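Local atomic coordinates of inorganic pyrophosphatase (Coxiella burnetii, PDB entry 3TR4), a protein that probably catalyses the magnesium-dependent hydrolysis of inorganic pyrophosphate to two phosphate ions, working as a homohexamer. Residues B[15-20]-B[107-112]; B[89-94]-B[161-166]. All blocks are in the same frame, centred on the assembly; numbering follows the deposited sequence.

Contact 1: residues B[15-20]-B[107-112]; sequences DDFNVI and VLAVPV
Phe17 sends the far end of its ring against Val107 and Ala109, across the beta-barrel core characteristic of soluble family I pyrophosphatases. The ring carbon CZ of Phe17 lies 4.1 Å from CG1 of Val107, the two side chains meeting tip to tip, and 4.3 Å from CB of Ala109. Both partners approach the ring obliquely. CG1 of Val107, anti to the backbone N (chi1 168°), is the branch that meets the ring. Strands 16-23 and 106-111 are not neighbours in the sheet: strand 86-99 pairs with both, and its Val89 touches Phe17 and Ala109 alike. Val73 and Phe167 also pack on the phenylalanine. Further along, CG1 of Val112 sits 3.9 Å from OD1 of Asp16 and 4.0 Å from the backbone O of Asp15, a purely van der Waals approach in which the aspartate and valine side chains cross obliquely. The carboxylate of Asp16 is engaged elsewhere, in a salt bridge from OD2 to Arg88, and Asp15 pairs with Lys160. The chemistry thus divides in two: hydrocarbon meets hydrocarbon in the buried interior, whereas at the other end the Val112 methyl borders the Asp15 carbonyl and the Asp16 carboxylate, whose charge is probably offset by Arg88.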
loop_
_atom_site.group_PDB
_atom_site.type_symbol
_atom_site.label_atom_id
_atom_site.label_comp_id
_atom_site.label_asym_id
_atom_site.label_seq_id
_atom_site.Cartn_x
_atom_site.Cartn_y
_atom_site.Cartn_z
ATOM N N ASP B 15 12.504 13.755 28.712
ATOM C CA ASP B 15 11.044 13.711 28.637
ATOM C C ASP B 15 10.503 14.518 27.465
ATOM O O ASP B 15 9.293 14.602 27.265
ATOM C CB ASP B 15 10.418 14.229 29.931
ATOM C CG ASP B 15 10.530 13.238 31.069
ATOM O OD1 ASP B 15 11.301 13.501 32.014
ATOM O OD2 ASP B 15 9.846 12.192 31.016
ATOM N N ASP B 16 11.402 15.116 26.693
ATOM C CA ASP B 16 10.994 15.939 25.566
ATOM C C ASP B 16 12.188 16.268 24.686
ATOM O O ASP B 16 12.749 17.363 24.770
ATOM C CB ASP B 16 10.333 17.228 26.057
ATOM C CG ASP B 16 9.950 18.155 24.922
ATOM O OD1 ASP B 16 9.881 17.688 23.765
ATOM O OD2 ASP B 16 9.715 19.352 25.189
ATOM N N PHE B 17 12.576 15.318 23.845
ATOM C CA PHE B 17 13.700 15.540 22.949
ATOM C C PHE B 17 13.328 15.299 21.490
ATOM O O PHE B 17 12.271 14.744 21.189
ATOM C CB PHE B 17 14.931 14.725 23.379
ATOM C CG PHE B 17 14.731 13.229 23.364
ATOM C CD1 PHE B 17 14.193 12.574 24.463
ATOM C CD2 PHE B 17 15.126 12.474 22.271
ATOM C CE1 PHE B 17 14.030 11.198 24.459
ATOM C CE2 PHE B 17 14.970 11.097 22.261
ATOM C CZ PHE B 17 14.421 10.459 23.354
ATOM N N ASN B 18 14.196 15.743 20.588
ATOM C CA ASN B 18 13.924 15.654 19.159
ATOM C C ASN B 18 14.437 14.368 18.531
ATOM O O ASN B 18 15.508 13.871 18.881
ATOM C CB ASN B 18 14.518 16.859 18.432
ATOM C CG ASN B 18 13.823 18.157 18.797
ATOM O OD1 ASN B 18 12.636 18.164 19.123
ATOM N ND2 ASN B 18 14.558 19.262 18.740
ATOM N N VAL B 19 13.665 13.833 17.596
ATOM C CA VAL B 19 14.097 12.673 16.834
ATOM C C VAL B 19 13.777 12.892 15.366
ATOM O O VAL B 19 12.670 13.307 15.015
ATOM C CB VAL B 19 13.414 11.382 17.324
ATOM C CG1 VAL B 19 13.668 10.244 16.351
ATOM C CG2 VAL B 19 13.916 11.017 18.719
ATOM N N ILE B 20 14.759 12.640 14.512
ATOM C CA ILE B 20 14.525 12.638 13.078
ATOM C C ILE B 20 14.357 11.193 12.631
ATOM O O ILE B 20 15.253 10.367 12.803
ATOM C CB ILE B 20 15.673 13.310 12.309
ATOM C CG1 ILE B 20 15.727 14.804 12.647
ATOM C CG2 ILE B 20 15.489 13.110 10.811
ATOM C CD1 ILE B 20 16.920 15.538 12.057
ATOM N N VAL B 107 17.792 4.079 22.537
ATOM C CA VAL B 107 16.745 4.555 23.429
ATOM C C VAL B 107 15.375 4.174 22.879
ATOM O O VAL B 107 15.132 4.274 21.678
ATOM C CB VAL B 107 16.824 6.083 23.619
ATOM C CG1 VAL B 107 15.572 6.606 24.307
ATOM C CG2 VAL B 107 18.067 6.451 24.415
ATOM N N LEU B 108 14.492 3.710 23.756
ATOM C CA LEU B 108 13.109 3.448 23.377
ATOM C C LEU B 108 12.241 4.616 23.832
ATOM O O LEU B 108 12.308 5.033 24.991
ATOM C CB LEU B 108 12.611 2.144 24.006
ATOM C CG LEU B 108 11.200 1.711 23.593
ATOM C CD1 LEU B 108 11.158 1.375 22.111
ATOM C CD2 LEU B 108 10.724 0.530 24.424
ATOM N N ALA B 109 11.428 5.146 22.923
ATOM C CA ALA B 109 10.627 6.327 23.226
ATOM C C ALA B 109 9.208 6.250 22.671
ATOM O O ALA B 109 8.893 5.384 21.852
ATOM C CB ALA B 109 11.326 7.583 22.714
ATOM N N VAL B 110 8.363 7.168 23.138
ATOM C CA VAL B 110 7.007 7.353 22.625
ATOM C C VAL B 110 6.803 8.849 22.399
ATOM O O VAL B 110 7.560 9.659 22.930
ATOM C CB VAL B 110 5.944 6.838 23.616
ATOM C CG1 VAL B 110 5.910 5.311 23.625
ATOM C CG2 VAL B 110 6.211 7.381 25.009
ATOM N N PRO B 111 5.783 9.231 21.611
ATOM C CA PRO B 111 5.591 10.669 21.388
ATOM C C PRO B 111 5.249 11.370 22.698
ATOM O O PRO B 111 4.731 10.721 23.613
ATOM C CB PRO B 111 4.387 10.720 20.439
ATOM C CG PRO B 111 4.326 9.359 19.810
ATOM C CD PRO B 111 4.790 8.421 20.884
ATOM N N VAL B 112 5.542 12.664 22.801
ATOM C CA VAL B 112 5.112 13.428 23.968
ATOM C C VAL B 112 3.591 13.353 24.063
ATOM O O VAL B 112 2.913 13.114 23.064
ATOM C CB VAL B 112 5.569 14.902 23.912
ATOM C CG1 VAL B 112 7.094 14.994 23.995
ATOM C CG2 VAL B 112 5.051 15.581 22.654
#

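Contact 2: residues B[89-94]-B[161-166]; sequences VRALGI and EAAKKE
Ile94 is the main bump of this contact, its branches spread over the helical surface formed by Ala162, Ala163 and the stem of Glu166. CG2 reaches CB of Ala162 at 3.8 Å and lies equally close to the backbone N of Ala163, whereas CD1 extends the other way to CB of Glu166, 4.0 Å off. With CG1 anti to the backbone N (chi1 -180°) and the chain extended, CD1 arrives at the glutamate stem, and the two side chains cross at about a right angle. Between these branches, CB of Ile94 rests 4.1 Å from CB of Ala163. That alanine methyl is the matching bump from the helix: it sits against the peptide carbonyl of Gly93, 3.6 Å from the glycine O, between the side chains of Ile94 and Ala91, whose CB is 4.2 Å away. The short side chains of Ala91 and Ala163 face each other and let the segment axes pass within 6.3 Å, at 84°. Gly93 belongs to a classic beta bulge, in which Leu92 and Gly93 both face Leu108. Helix 160-175, following directly on strand 152-159, lies across strand 86-99, which is flanked in the sheet by strands 16-23, 106-111 and 152-159.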
loop_
_atom_site.group_PDB
_atom_site.type_symbol
_atom_site.label_atom_id
_atom_site.label_comp_id
_atom_site.label_asym_id
_atom_site.label_seq_id
_atom_site.Cartn_x
_atom_site.Cartn_y
_atom_site.Cartn_z
ATOM N N VAL B 89 9.677 13.423 21.371
ATOM C CA VAL B 89 9.419 12.166 22.061
ATOM C C VAL B 89 9.888 12.193 23.511
ATOM O O VAL B 89 10.578 13.117 23.941
ATOM C CB VAL B 89 10.103 10.977 21.331
ATOM C CG1 VAL B 89 9.641 10.903 19.888
ATOM C CG2 VAL B 89 11.614 11.110 21.397
ATOM N N ARG B 90 9.491 11.173 24.263
ATOM C CA ARG B 90 9.915 11.012 25.645
ATOM C C ARG B 90 10.369 9.570 25.841
ATOM O O ARG B 90 9.743 8.646 25.324
ATOM C CB ARG B 90 8.769 11.360 26.602
ATOM C CG ARG B 90 7.470 10.632 26.297
ATOM C CD ARG B 90 6.323 11.115 27.183
ATOM N NE ARG B 90 5.084 10.396 26.895
ATOM C CZ ARG B 90 4.738 9.246 27.464
ATOM N NH1 ARG B 90 5.538 8.682 28.358
ATOM N NH2 ARG B 90 3.594 8.661 27.137
ATOM N N ALA B 91 11.457 9.377 26.579
ATOM C CA ALA B 91 12.042 8.046 26.739
ATOM C C ALA B 91 11.322 7.170 27.766
ATOM O O ALA B 91 10.790 7.661 28.762
ATOM C CB ALA B 91 13.523 8.151 27.081
ATOM N N LEU B 92 11.317 5.866 27.507
ATOM C CA LEU B 92 10.779 4.885 28.438
ATOM C C LEU B 92 11.915 4.046 29.004
ATOM O O LEU B 92 11.848 3.554 30.129
ATOM C CB LEU B 92 9.795 3.962 27.726
ATOM C CG LEU B 92 8.524 4.585 27.159
ATOM C CD1 LEU B 92 7.705 3.518 26.453
ATOM C CD2 LEU B 92 7.713 5.248 28.268
ATOM N N GLY B 93 12.958 3.872 28.204
ATOM C CA GLY B 93 14.065 3.025 28.589
ATOM C C GLY B 93 15.076 2.935 27.470
ATOM O O GLY B 93 15.049 3.729 26.529
ATOM N N ILE B 94 15.972 1.964 27.569
ATOM C CA ILE B 94 17.018 1.811 26.570
ATOM C C ILE B 94 17.318 0.340 26.319
ATOM O O ILE B 94 17.338 -0.468 27.246
ATOM C CB ILE B 94 18.295 2.579 26.982
ATOM C CG1 ILE B 94 19.396 2.420 25.930
ATOM C CG2 ILE B 94 18.770 2.139 28.364
ATOM C CD1 ILE B 94 20.586 3.330 26.164
ATOM N N GLU B 161 16.091 5.926 33.686
ATOM C CA GLU B 161 17.276 6.570 34.243
ATOM C C GLU B 161 18.528 6.229 33.436
ATOM O O GLU B 161 19.381 7.086 33.210
ATOM C CB GLU B 161 17.470 6.184 35.713
ATOM C CG GLU B 161 18.753 6.729 36.322
ATOM C CD GLU B 161 18.863 8.238 36.195
ATOM O OE1 GLU B 161 17.830 8.927 36.344
ATOM O OE2 GLU B 161 19.982 8.734 35.939
ATOM N N ALA B 162 18.634 4.976 33.006
ATOM C CA ALA B 162 19.745 4.565 32.153
ATOM C C ALA B 162 19.687 5.295 30.815
ATOM O O ALA B 162 20.715 5.720 30.287
ATOM C CB ALA B 162 19.736 3.061 31.938
ATOM N N ALA B 163 18.483 5.446 30.271
ATOM C CA ALA B 163 18.323 6.132 28.992
ATOM C C ALA B 163 18.778 7.580 29.120
ATOM O O ALA B 163 19.447 8.118 28.232
ATOM C CB ALA B 163 16.871 6.061 28.522
ATOM N N LYS B 164 18.414 8.199 30.237
ATOM C CA LYS B 164 18.788 9.577 30.526
ATOM C C LYS B 164 20.304 9.751 30.569
ATOM O O LYS B 164 20.848 10.670 29.956
ATOM C CB LYS B 164 18.169 10.016 31.853
ATOM C CG LYS B 164 18.439 11.460 32.237
ATOM C CD LYS B 164 17.573 11.857 33.420
ATOM C CE LYS B 164 17.707 13.333 33.739
ATOM N NZ LYS B 164 16.646 13.784 34.679
ATOM N N LYS B 165 20.978 8.865 31.296
ATOM C CA LYS B 165 22.433 8.901 31.389
ATOM C C LYS B 165 23.070 8.911 30.005
ATOM O O LYS B 165 23.870 9.790 29.690
ATOM C CB LYS B 165 22.956 7.708 32.188
ATOM C CG LYS B 165 22.720 7.808 33.683
ATOM C CD LYS B 165 23.318 6.610 34.402
ATOM C CE LYS B 165 24.788 6.439 34.053
ATOM N NZ LYS B 165 25.382 5.245 34.713
ATOM N N GLU B 166 22.706 7.929 29.185
ATOM C CA GLU B 166 23.256 7.797 27.844
ATOM C C GLU B 166 22.929 9.019 26.994
ATOM O O GLU B 166 23.768 9.498 26.227
ATOM C CB GLU B 166 22.723 6.530 27.174
ATOM C CG GLU B 166 23.252 6.310 25.766
ATOM C CD GLU B 166 24.742 6.019 25.744
ATOM O OE1 GLU B 166 25.250 5.453 26.737
ATOM O OE2 GLU B 166 25.404 6.361 24.739
#

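How the contacts relate
Contacts 1 and 2 have centres 9 Å apart and meet in the main sheet, where strand 86-99 of contact 2 pairs antiparallel with both strands of contact 1. Along the chain the segments alternate: 15-20, 89-94, 107-112, then 161-166. Strands 86-99 and 106-111 are consecutive, and probable backbone hydrogen bonds join them, from Arg90 N to Val110 O and from Leu108 N to Gly93 O, both 2.8 Å. The helix carrying segment 161-166 also reaches contact 1 through Lys160 and Phe167. Early and late parts of the chain thus share one core, outside the metal site: the Glu166 and Val107 side chains lie about 10 and 11 Å from the manganese ion bound by Asp67, Asp72 and Asp104.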